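Local atomic coordinates of uncharacterized hypothetical protein (Parabacteroides merdae, PDB entry 4EI0), a protein that is of unknown function but belongs to the DUF4466 family, its chain built largely of antiparallel beta sheets. Residues C164-L169 against I193-A198; F209-S214 against N230-I235; K155-T160 against E173-Y178. One frame throughout, in Å; residues are numbered along the deposited sequence.

Contact 1: residues C164-L169 against I193-A198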
loop_
_atom_site.group_PDB
_atom_site.type_symbol
_atom_site.label_atom_id
_atom_site.label_comp_id
_atom_site.label_asym_id
_atom_site.label_seq_id
_atom_site.Cartn_x
_atom_site.Cartn_y
_atom_site.Cartn_z
ATOM N N CYS B 164 -31.202 -18.503 -36.523
ATOM C CA CYS B 164 -32.501 -18.126 -36.121
ATOM C C CYS B 164 -33.238 -19.126 -35.255
ATOM O O CYS B 164 -34.373 -18.869 -34.924
ATOM C CB CYS B 164 -33.337 -17.866 -37.391
ATOM S SG CYS B 164 -33.584 -19.269 -38.496
ATOM N N TYR B 165 -32.636 -20.248 -34.889
ATOM C CA TYR B 165 -33.396 -21.296 -34.208
ATOM C C TYR B 165 -32.843 -21.450 -32.821
ATOM O O TYR B 165 -31.739 -21.953 -32.653
ATOM C CB TYR B 165 -33.308 -22.600 -35.001
ATOM C CG TYR B 165 -33.899 -22.547 -36.363
ATOM C CD1 TYR B 165 -35.237 -22.292 -36.540
ATOM C CD2 TYR B 165 -33.134 -22.808 -37.495
ATOM C CE1 TYR B 165 -35.793 -22.261 -37.806
ATOM C CE2 TYR B 165 -33.693 -22.799 -38.755
ATOM C CZ TYR B 165 -35.012 -22.515 -38.916
ATOM O OH TYR B 165 -35.565 -22.507 -40.175
ATOM N N LEU B 166 -33.602 -20.981 -31.833
ATOM C CA LEU B 166 -33.197 -21.020 -30.439
ATOM C C LEU B 166 -33.643 -22.328 -29.777
ATOM O O LEU B 166 -34.819 -22.667 -29.804
ATOM C CB LEU B 166 -33.776 -19.816 -29.650
ATOM C CG LEU B 166 -33.203 -18.415 -29.833
ATOM C CD1 LEU B 166 -33.226 -17.916 -31.275
ATOM C CD2 LEU B 166 -33.969 -17.475 -28.901
ATOM N N SER B 167 -32.701 -23.048 -29.170
ATOM C CA SER B 167 -32.992 -24.231 -28.341
ATOM C C SER B 167 -32.585 -23.976 -26.903
ATOM O O SER B 167 -31.432 -23.624 -26.608
ATOM C CB SER B 167 -32.240 -25.460 -28.836
ATOM O OG SER B 167 -32.557 -26.597 -28.037
ATOM N N PHE B 168 -33.516 -24.215 -25.989
ATOM C CA PHE B 168 -33.247 -24.138 -24.564
ATOM C C PHE B 168 -33.070 -25.531 -23.980
ATOM O O PHE B 168 -33.160 -25.678 -22.770
ATOM C CB PHE B 168 -34.428 -23.425 -23.829
ATOM C CG PHE B 168 -34.724 -22.049 -24.354
ATOM C CD1 PHE B 168 -33.970 -20.952 -23.958
ATOM C CD2 PHE B 168 -35.710 -21.862 -25.275
ATOM C CE1 PHE B 168 -34.237 -19.704 -24.455
ATOM C CE2 PHE B 168 -35.974 -20.623 -25.793
ATOM C CZ PHE B 168 -35.248 -19.547 -25.390
ATOM N N LEU B 169 -32.723 -26.532 -24.796
ATOM C CA LEU B 169 -32.704 -27.939 -24.317
ATOM C C LEU B 169 -31.356 -28.582 -24.152
ATOM O O LEU B 169 -31.284 -29.699 -23.682
ATOM C CB LEU B 169 -33.585 -28.827 -25.241
ATOM C CG LEU B 169 -35.048 -28.305 -25.436
ATOM C CD1 LEU B 169 -35.969 -29.123 -26.351
ATOM C CD2 LEU B 169 -35.690 -28.166 -24.049
ATOM N N ILE B 193 -35.860 -27.315 -31.320
ATOM C CA ILE B 193 -36.046 -25.885 -31.478
ATOM C C ILE B 193 -37.289 -25.461 -30.731
ATOM O O ILE B 193 -38.379 -26.017 -30.942
ATOM C CB ILE B 193 -36.174 -25.433 -32.942
ATOM C CG1 ILE B 193 -34.992 -25.947 -33.769
ATOM C CG2 ILE B 193 -36.243 -23.883 -32.994
ATOM C CD1 ILE B 193 -33.644 -25.742 -33.168
ATOM N N ASP B 194 -37.108 -24.434 -29.896
ATOM C CA ASP B 194 -38.156 -23.855 -29.090
ATOM C C ASP B 194 -38.714 -22.559 -29.670
ATOM O O ASP B 194 -39.927 -22.311 -29.589
ATOM C CB ASP B 194 -37.617 -23.702 -27.640
ATOM C CG ASP B 194 -37.262 -25.059 -27.055
ATOM O OD1 ASP B 194 -38.170 -25.926 -27.127
ATOM O OD2 ASP B 194 -36.105 -25.299 -26.622
ATOM N N ILE B 195 -37.864 -21.771 -30.293
ATOM C CA ILE B 195 -38.269 -20.469 -30.821
ATOM C C ILE B 195 -37.570 -20.252 -32.150
ATOM O O ILE B 195 -36.376 -20.561 -32.287
ATOM C CB ILE B 195 -37.886 -19.304 -29.839
ATOM C CG1 ILE B 195 -38.770 -19.340 -28.582
ATOM C CG2 ILE B 195 -38.077 -17.958 -30.507
ATOM C CD1 ILE B 195 -38.389 -18.373 -27.480
HETATM N N MSE B 196 -38.309 -19.732 -33.122
HETATM C CA MSE B 196 -37.730 -19.258 -34.367
HETATM C C MSE B 196 -37.784 -17.744 -34.378
HETATM O O MSE B 196 -38.864 -17.150 -34.241
HETATM C CB MSE B 196 -38.467 -19.795 -35.582
HETATM C CG MSE B 196 -37.894 -19.258 -36.913
HETATM SE SE MSE B 196 -38.806 -19.999 -38.418
HETATM C CE MSE B 196 -37.670 -19.335 -39.914
ATOM N N TYR B 197 -36.615 -17.137 -34.525
ATOM C CA TYR B 197 -36.517 -15.701 -34.757
ATOM C C TYR B 197 -36.684 -15.400 -36.222
ATOM O O TYR B 197 -36.215 -16.153 -37.068
ATOM C CB TYR B 197 -35.161 -15.223 -34.311
ATOM C CG TYR B 197 -34.814 -13.892 -34.850
ATOM C CD1 TYR B 197 -35.266 -12.740 -34.207
ATOM C CD2 TYR B 197 -34.052 -13.759 -35.992
ATOM C CE1 TYR B 197 -34.970 -11.487 -34.686
ATOM C CE2 TYR B 197 -33.746 -12.488 -36.498
ATOM C CZ TYR B 197 -34.210 -11.355 -35.838
ATOM O OH TYR B 197 -33.895 -10.100 -36.269
ATOM N N ALA B 198 -37.347 -14.292 -36.520
ATOM C CA ALA B 198 -37.381 -13.741 -37.854
ATOM C C ALA B 198 -37.445 -12.226 -37.754
ATOM O O ALA B 198 -38.093 -11.718 -36.864
ATOM C CB ALA B 198 -38.607 -14.238 -38.570
#
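Asp194 reaches across to Phe168 and Leu169 where the two backbones leave regular pairing. Its CB rests at the edge of the Phe168 ring, 3.6 Å from CD2, and ring and carboxylate planes lie only 23° apart. The first torsion sets CG beside the backbone N of Asp194 (chi1 -62°), and beyond it OD2 accepts the Phe168 N-H at 2.9 Å through its anti lone pair, the bond nearly straight at 166°. Asp194 OD2 also sits 3.4 Å from Leu169 CG. OD1 lies near Leu169 CD1 and is held by Asn230 ND2, so both carboxylate oxygens of this buried side chain have N-H partners.

Asp194 and Ile195 together face Leu166 in a classic beta bulge. Leu166 O takes both their N-H groups, Asp194 N at 2.9 Å and Ile195 N at 3.2 Å, while Leu166 N returns a bond to Ile195 O. Antiparallel pairing then continues through Tyr165 and Met196 to the bond from Tyr197 N to Cys164 O. Met196, a selenomethionine, runs fully extended alongside Tyr165; its SE lies 5.1 Å from the ring centroid in an oblique Met-aromatic contact. Cys164 SG sits over the centre of that ring, 3.4 Å above its plane.

Strand 165-167 is hydrogen-bonded on its other side to strand 176-178, and strand 195-199 to strand 207-210, which makes this pair interior to its antiparallel sheet. Phe168 meanwhile packs, through Ala291 and Val293, against strand 289-299, which belongs to a different antiparallel sheet.

Contact 2: residues F209-S214 against N230-I235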
loop_
_atom_site.group_PDB
_atom_site.type_symbol
_atom_site.label_atom_id
_atom_site.label_comp_id
_atom_site.label_asym_id
_atom_site.label_seq_id
_atom_site.Cartn_x
_atom_site.Cartn_y
_atom_site.Cartn_z
ATOM N N PHE B 209 -40.381 -13.379 -32.440
ATOM C CA PHE B 209 -40.135 -14.749 -31.971
ATOM C C PHE B 209 -41.410 -15.522 -32.241
ATOM O O PHE B 209 -42.518 -15.102 -31.872
ATOM C CB PHE B 209 -39.875 -14.854 -30.480
ATOM C CG PHE B 209 -38.509 -14.409 -30.017
ATOM C CD1 PHE B 209 -37.439 -14.216 -30.880
ATOM C CD2 PHE B 209 -38.283 -14.253 -28.648
ATOM C CE1 PHE B 209 -36.181 -13.850 -30.390
ATOM C CE2 PHE B 209 -37.051 -13.860 -28.156
ATOM C CZ PHE B 209 -35.978 -13.684 -29.032
ATOM N N TYR B 210 -41.268 -16.659 -32.910
ATOM C CA TYR B 210 -42.392 -17.514 -33.239
ATOM C C TYR B 210 -42.159 -18.906 -32.701
ATOM O O TYR B 210 -41.047 -19.292 -32.418
ATOM C CB TYR B 210 -42.554 -17.617 -34.734
ATOM C CG TYR B 210 -42.722 -16.315 -35.412
ATOM C CD1 TYR B 210 -43.841 -15.532 -35.156
ATOM C CD2 TYR B 210 -41.796 -15.853 -36.343
ATOM C CE1 TYR B 210 -44.041 -14.344 -35.814
ATOM C CE2 TYR B 210 -41.999 -14.648 -37.023
ATOM C CZ TYR B 210 -43.131 -13.906 -36.754
ATOM O OH TYR B 210 -43.369 -12.690 -37.392
ATOM N N THR B 211 -43.230 -19.665 -32.608
ATOM C CA THR B 211 -43.217 -21.005 -32.061
ATOM C C THR B 211 -44.219 -21.862 -32.869
ATOM O O THR B 211 -44.835 -21.353 -33.795
ATOM C CB THR B 211 -43.576 -20.955 -30.568
ATOM O OG1 THR B 211 -43.054 -22.128 -29.935
ATOM C CG2 THR B 211 -45.097 -20.868 -30.365
ATOM N N SER B 212 -44.379 -23.151 -32.546
ATOM C CA SER B 212 -45.139 -24.078 -33.409
ATOM C C SER B 212 -46.546 -23.585 -33.729
ATOM O O SER B 212 -47.019 -23.748 -34.838
ATOM C CB SER B 212 -45.239 -25.478 -32.786
ATOM O OG SER B 212 -46.068 -25.438 -31.635
ATOM N N SER B 213 -47.217 -22.983 -32.755
ATOM C CA SER B 213 -48.599 -22.578 -32.961
ATOM C C SER B 213 -48.744 -21.088 -33.261
ATOM O O SER B 213 -49.833 -20.582 -33.275
ATOM C CB SER B 213 -49.434 -22.991 -31.750
ATOM O OG SER B 213 -48.871 -22.480 -30.565
ATOM N N SER B 214 -47.662 -20.364 -33.546
ATOM C CA SER B 214 -47.832 -18.942 -33.874
ATOM C C SER B 214 -48.837 -18.805 -35.036
ATOM O O SER B 214 -48.795 -19.594 -35.959
ATOM C CB SER B 214 -46.508 -18.281 -34.264
ATOM O OG SER B 214 -45.553 -18.249 -33.201
ATOM N N ASN B 230 -42.328 -28.042 -30.958
ATOM C CA ASN B 230 -42.444 -27.478 -29.603
ATOM C C ASN B 230 -43.277 -26.194 -29.538
ATOM O O ASN B 230 -43.021 -25.231 -30.256
ATOM C CB ASN B 230 -41.062 -27.211 -29.009
ATOM C CG ASN B 230 -40.276 -28.463 -28.805
ATOM O OD1 ASN B 230 -40.832 -29.548 -28.876
ATOM N ND2 ASN B 230 -38.979 -28.332 -28.543
ATOM N N ASN B 231 -44.296 -26.199 -28.686
ATOM C CA ASN B 231 -45.137 -25.015 -28.473
ATOM C C ASN B 231 -44.697 -24.249 -27.201
ATOM O O ASN B 231 -45.141 -24.521 -26.103
ATOM C CB ASN B 231 -46.605 -25.413 -28.395
ATOM C CG ASN B 231 -47.522 -24.224 -28.531
ATOM O OD1 ASN B 231 -47.105 -23.107 -28.884
ATOM N ND2 ASN B 231 -48.769 -24.438 -28.202
ATOM N N THR B 232 -43.760 -23.342 -27.381
ATOM C CA THR B 232 -43.142 -22.624 -26.279
ATOM C C THR B 232 -44.073 -21.532 -25.748
ATOM O O THR B 232 -44.731 -20.863 -26.524
ATOM C CB THR B 232 -41.817 -22.014 -26.784
ATOM O OG1 THR B 232 -40.989 -23.069 -27.277
ATOM C CG2 THR B 232 -41.073 -21.288 -25.671
ATOM N N LYS B 233 -44.146 -21.385 -24.429
ATOM C CA LYS B 233 -44.900 -20.302 -23.804
ATOM C C LYS B 233 -44.008 -19.093 -23.602
ATOM O O LYS B 233 -42.881 -19.234 -23.122
ATOM C CB LYS B 233 -45.389 -20.730 -22.413
ATOM C CG LYS B 233 -46.420 -21.850 -22.418
ATOM C CD LYS B 233 -46.795 -22.185 -20.970
ATOM C CE LYS B 233 -48.024 -23.083 -20.897
ATOM N NZ LYS B 233 -47.822 -24.257 -21.796
HETATM N N MSE B 234 -44.517 -17.912 -23.909
HETATM C CA MSE B 234 -43.714 -16.676 -23.885
HETATM C C MSE B 234 -44.502 -15.487 -23.321
HETATM O O MSE B 234 -45.704 -15.383 -23.579
HETATM C CB MSE B 234 -43.341 -16.309 -25.337
HETATM C CG MSE B 234 -42.356 -17.203 -26.006
HETATM SE SE MSE B 234 -42.148 -16.607 -27.833
HETATM C CE MSE B 234 -43.549 -17.630 -28.722
ATOM N N ILE B 235 -43.812 -14.598 -22.588
ATOM C CA ILE B 235 -44.378 -13.316 -22.029
ATOM C C ILE B 235 -43.390 -12.211 -22.354
ATOM O O ILE B 235 -42.204 -12.284 -21.983
ATOM C CB ILE B 235 -44.576 -13.417 -20.500
ATOM C CG1 ILE B 235 -45.623 -14.513 -20.177
ATOM C CG2 ILE B 235 -44.925 -12.068 -19.834
ATOM C CD1 ILE B 235 -45.786 -14.795 -18.683
#
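Thr211 and Thr232 meet at the tight, buried end of this contact. Thr211 OG1 lies anti to its own backbone N (chi1 -157°) and accepts the Thr232 N-H at 2.9 Å. The same hydroxyl is bonded to Asp194 O, as is Thr232 OG1, so the two threonines share the carbonyl of Asp194, at the bulge. Next to these bonds the methylselenium end of Met234, a selenomethionine, bends at chi3 (-89°) and brings CE to 3.8 Å from Thr211 CB. Its SE lies 3.9 Å from Phe209 CB. This apolar patch spans two sheets: Phe209 belongs to strand 207-210, whereas Met234 lies in 233-238, an outermost strand of a second antiparallel sheet, where it neighbours strand 278-283.

Past strand 207-210 the chain folds into a type I beta turn from Thr211 to Ser214. Ser214 N bonds back to Thr211 O, and Ser214 OG accepts from Thr211 N at 2.8 Å, so the turn is tied from both ends.

The other side is formed by partly exposed residues, and it is looser at Ser212, which offers both its N and its OG to Asn230 O, each a weak bond of 3.4 Å. Ser213 OG donates to Asn231 OD1 from above the carbonyl plane, 44° out of it; at 2.5 Å this bond is shorter than usual, and its exact length is doubtful. Asn269 ND2 also bonds this hydroxyl. An alanine in place of Asn231 would probably leave Ser213 OG without its side-chain amide acceptor and open a gap beside Thr211 CG2. Thr211 CG2 lies 3.4 Å from Asn231 OD1, the two side chains crossing at about a right angle.

Contact 3: residues K155-T160 against E173-Y178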
loop_
_atom_site.group_PDB
_atom_site.type_symbol
_atom_site.label_atom_id
_atom_site.label_comp_id
_atom_site.label_asym_id
_atom_site.label_seq_id
_atom_site.Cartn_x
_atom_site.Cartn_y
_atom_site.Cartn_z
ATOM N N LYS B 155 -24.241 -15.453 -22.681
ATOM C CA LYS B 155 -24.290 -14.040 -22.962
ATOM C C LYS B 155 -23.823 -13.705 -24.355
ATOM O O LYS B 155 -23.013 -14.404 -24.930
ATOM C CB LYS B 155 -23.432 -13.257 -21.982
ATOM C CG LYS B 155 -23.894 -13.331 -20.555
ATOM C CD LYS B 155 -22.867 -12.698 -19.635
ATOM C CE LYS B 155 -22.765 -11.193 -19.911
ATOM N NZ LYS B 155 -22.084 -10.486 -18.794
ATOM N N ASN B 156 -24.391 -12.634 -24.888
ATOM C CA ASN B 156 -23.980 -12.028 -26.138
ATOM C C ASN B 156 -23.906 -12.980 -27.287
ATOM O O ASN B 156 -22.901 -13.059 -27.962
ATOM C CB ASN B 156 -22.662 -11.274 -25.925
ATOM C CG ASN B 156 -22.772 -10.250 -24.806
ATOM O OD1 ASN B 156 -22.016 -10.296 -23.830
ATOM N ND2 ASN B 156 -23.763 -9.376 -24.896
ATOM N N LEU B 157 -25.005 -13.681 -27.534
ATOM C CA LEU B 157 -25.108 -14.594 -28.660
ATOM C C LEU B 157 -25.725 -13.883 -29.864
ATOM O O LEU B 157 -26.610 -13.061 -29.720
ATOM C CB LEU B 157 -25.970 -15.801 -28.300
ATOM C CG LEU B 157 -25.343 -16.618 -27.179
ATOM C CD1 LEU B 157 -26.374 -17.231 -26.254
ATOM C CD2 LEU B 157 -24.421 -17.660 -27.785
ATOM N N SER B 158 -25.296 -14.267 -31.059
ATOM C CA SER B 158 -25.726 -13.638 -32.275
ATOM C C SER B 158 -26.908 -14.353 -32.903
ATOM O O SER B 158 -26.902 -15.555 -33.096
ATOM C CB SER B 158 -24.534 -13.541 -33.245
ATOM O OG SER B 158 -24.964 -13.106 -34.500
ATOM N N VAL B 159 -27.927 -13.584 -33.249
ATOM C CA VAL B 159 -29.122 -14.100 -33.849
ATOM C C VAL B 159 -29.366 -13.309 -35.123
ATOM O O VAL B 159 -29.288 -12.084 -35.135
ATOM C CB VAL B 159 -30.305 -14.031 -32.857
ATOM C CG1 VAL B 159 -31.594 -14.400 -33.558
ATOM C CG2 VAL B 159 -30.019 -14.985 -31.662
ATOM N N THR B 160 -29.651 -14.013 -36.202
ATOM C CA THR B 160 -29.891 -13.380 -37.484
ATOM C C THR B 160 -30.976 -14.196 -38.174
ATOM O O THR B 160 -31.409 -15.239 -37.671
ATOM C CB THR B 160 -28.618 -13.347 -38.344
ATOM O OG1 THR B 160 -28.243 -14.687 -38.678
ATOM C CG2 THR B 160 -27.466 -12.704 -37.594
ATOM N N GLU B 173 -26.165 -25.439 -21.354
ATOM C CA GLU B 173 -26.186 -24.319 -22.301
ATOM C C GLU B 173 -27.518 -23.597 -22.173
ATOM O O GLU B 173 -28.508 -24.155 -22.557
ATOM C CB GLU B 173 -26.073 -24.826 -23.737
ATOM C CG GLU B 173 -24.704 -24.819 -24.395
ATOM C CD GLU B 173 -24.789 -25.091 -25.907
ATOM O OE1 GLU B 173 -25.092 -26.229 -26.308
ATOM O OE2 GLU B 173 -24.588 -24.160 -26.709
ATOM N N ALA B 174 -27.540 -22.361 -21.657
ATOM C CA ALA B 174 -28.811 -21.655 -21.392
ATOM C C ALA B 174 -29.656 -21.537 -22.649
ATOM O O ALA B 174 -30.870 -21.669 -22.611
ATOM C CB ALA B 174 -28.546 -20.273 -20.789
ATOM N N VAL B 175 -28.991 -21.318 -23.766
ATOM C CA VAL B 175 -29.617 -21.307 -25.106
ATOM C C VAL B 175 -28.563 -21.697 -26.084
ATOM O O VAL B 175 -27.367 -21.449 -25.814
ATOM C CB VAL B 175 -30.186 -19.914 -25.490
ATOM C CG1 VAL B 175 -29.090 -18.923 -25.820
ATOM C CG2 VAL B 175 -31.153 -20.069 -26.648
ATOM N N HIS B 176 -28.979 -22.277 -27.198
ATOM C CA HIS B 176 -28.087 -22.511 -28.335
ATOM C C HIS B 176 -28.771 -22.044 -29.573
ATOM O O HIS B 176 -29.943 -22.303 -29.744
ATOM C CB HIS B 176 -27.717 -24.001 -28.436
ATOM C CG HIS B 176 -26.670 -24.296 -29.503
ATOM N ND1 HIS B 176 -25.338 -24.265 -29.258
ATOM C CD2 HIS B 176 -26.811 -24.538 -30.856
ATOM C CE1 HIS B 176 -24.680 -24.559 -30.408
ATOM N NE2 HIS B 176 -25.575 -24.686 -31.377
ATOM N N ILE B 177 -28.050 -21.340 -30.443
ATOM C CA ILE B 177 -28.602 -20.833 -31.705
ATOM C C ILE B 177 -28.120 -21.752 -32.825
ATOM O O ILE B 177 -26.945 -21.813 -33.111
ATOM C CB ILE B 177 -28.135 -19.378 -32.040
ATOM C CG1 ILE B 177 -28.217 -18.420 -30.823
ATOM C CG2 ILE B 177 -28.921 -18.865 -33.208
ATOM C CD1 ILE B 177 -29.569 -18.333 -30.163
ATOM N N TYR B 178 -29.060 -22.460 -33.424
ATOM C CA TYR B 178 -28.881 -23.322 -34.579
ATOM C C TYR B 178 -29.259 -22.493 -35.774
ATOM O O TYR B 178 -30.089 -21.619 -35.664
ATOM C CB TYR B 178 -29.828 -24.545 -34.501
ATOM C CG TYR B 178 -29.369 -25.546 -33.457
ATOM C CD1 TYR B 178 -28.180 -26.260 -33.638
ATOM C CD2 TYR B 178 -30.056 -25.723 -32.268
ATOM C CE1 TYR B 178 -27.717 -27.141 -32.667
ATOM C CE2 TYR B 178 -29.592 -26.618 -31.286
ATOM C CZ TYR B 178 -28.430 -27.333 -31.506
ATOM O OH TYR B 178 -27.954 -28.214 -30.569
#
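Val159 and Ile177 supply an apolar contact, with Val159 CG2 3.7 Å from Ile177 CD1 and the two side chains crossing at about a right angle. The first torsion of Ile177 puts CG1 beside its backbone N (chi1 -45°); from there CD1 reaches Val159 CG2, while the other branch, CG2, lies 3.9 Å from Ser158 O. Leu157 adds its CB, 4.3 Å from Ile177 CG1. The Leu157 and Val175 side chains slide past each other in opposite directions, CD1 to CG1. That last approach is closer than van der Waals contact allows, and its detail is doubtful.

No hydrogen bond joins the segments. Strands 157-159 and 176-178 keep 8.1 Å between their axes at an angle of 33°, too far for backbone pairing; strands 152-159 and 176-178 are outermost strands of two different five-stranded antiparallel sheets in the C-terminal half of the chain. Each finds its backbone partners in its own sheet: Leu157 and Val159 in strand 302-311, His176 and Tyr178 in strand 165-167. Asn156 and Leu157 both face Val305 in a G1 beta bulge, where the chain turns a corner.

Polar side chains bond within their own segment or outside both. His176 ND1 donates to Glu173 OE2 at 2.7 Å; the oxygen lies almost in the imidazole plane and accepts through its syn lone pair, which restrains the turn of the ring. His176 CD2 stands 3.2 Å above the plane of the Tyr178 ring, over the centre. Ser158, whose CB points away from segment 173-178, directs its OG to Glu302 and Lys163.

Contact 1 lies between the other two, its centre about 9 Å from each, while the centres of contacts 2 and 3 are about 17 Å apart and their nearest atoms about 6 Å. One sheet runs through all three: strand 176-178 of contact 3 bonds to strand 165-167 through Tyr165 O and Tyr178 N at 2.8 Å, and strand 195-199 bonds to strand 207-210 of contact 2 through Met196 O and Tyr210 N, also at 2.8 Å. Contacts 2 and 3 join this sheet to opposite outermost strands, 233-238 and 152-159, of a second one. With the function unknown, the contacts cannot be related to an active site.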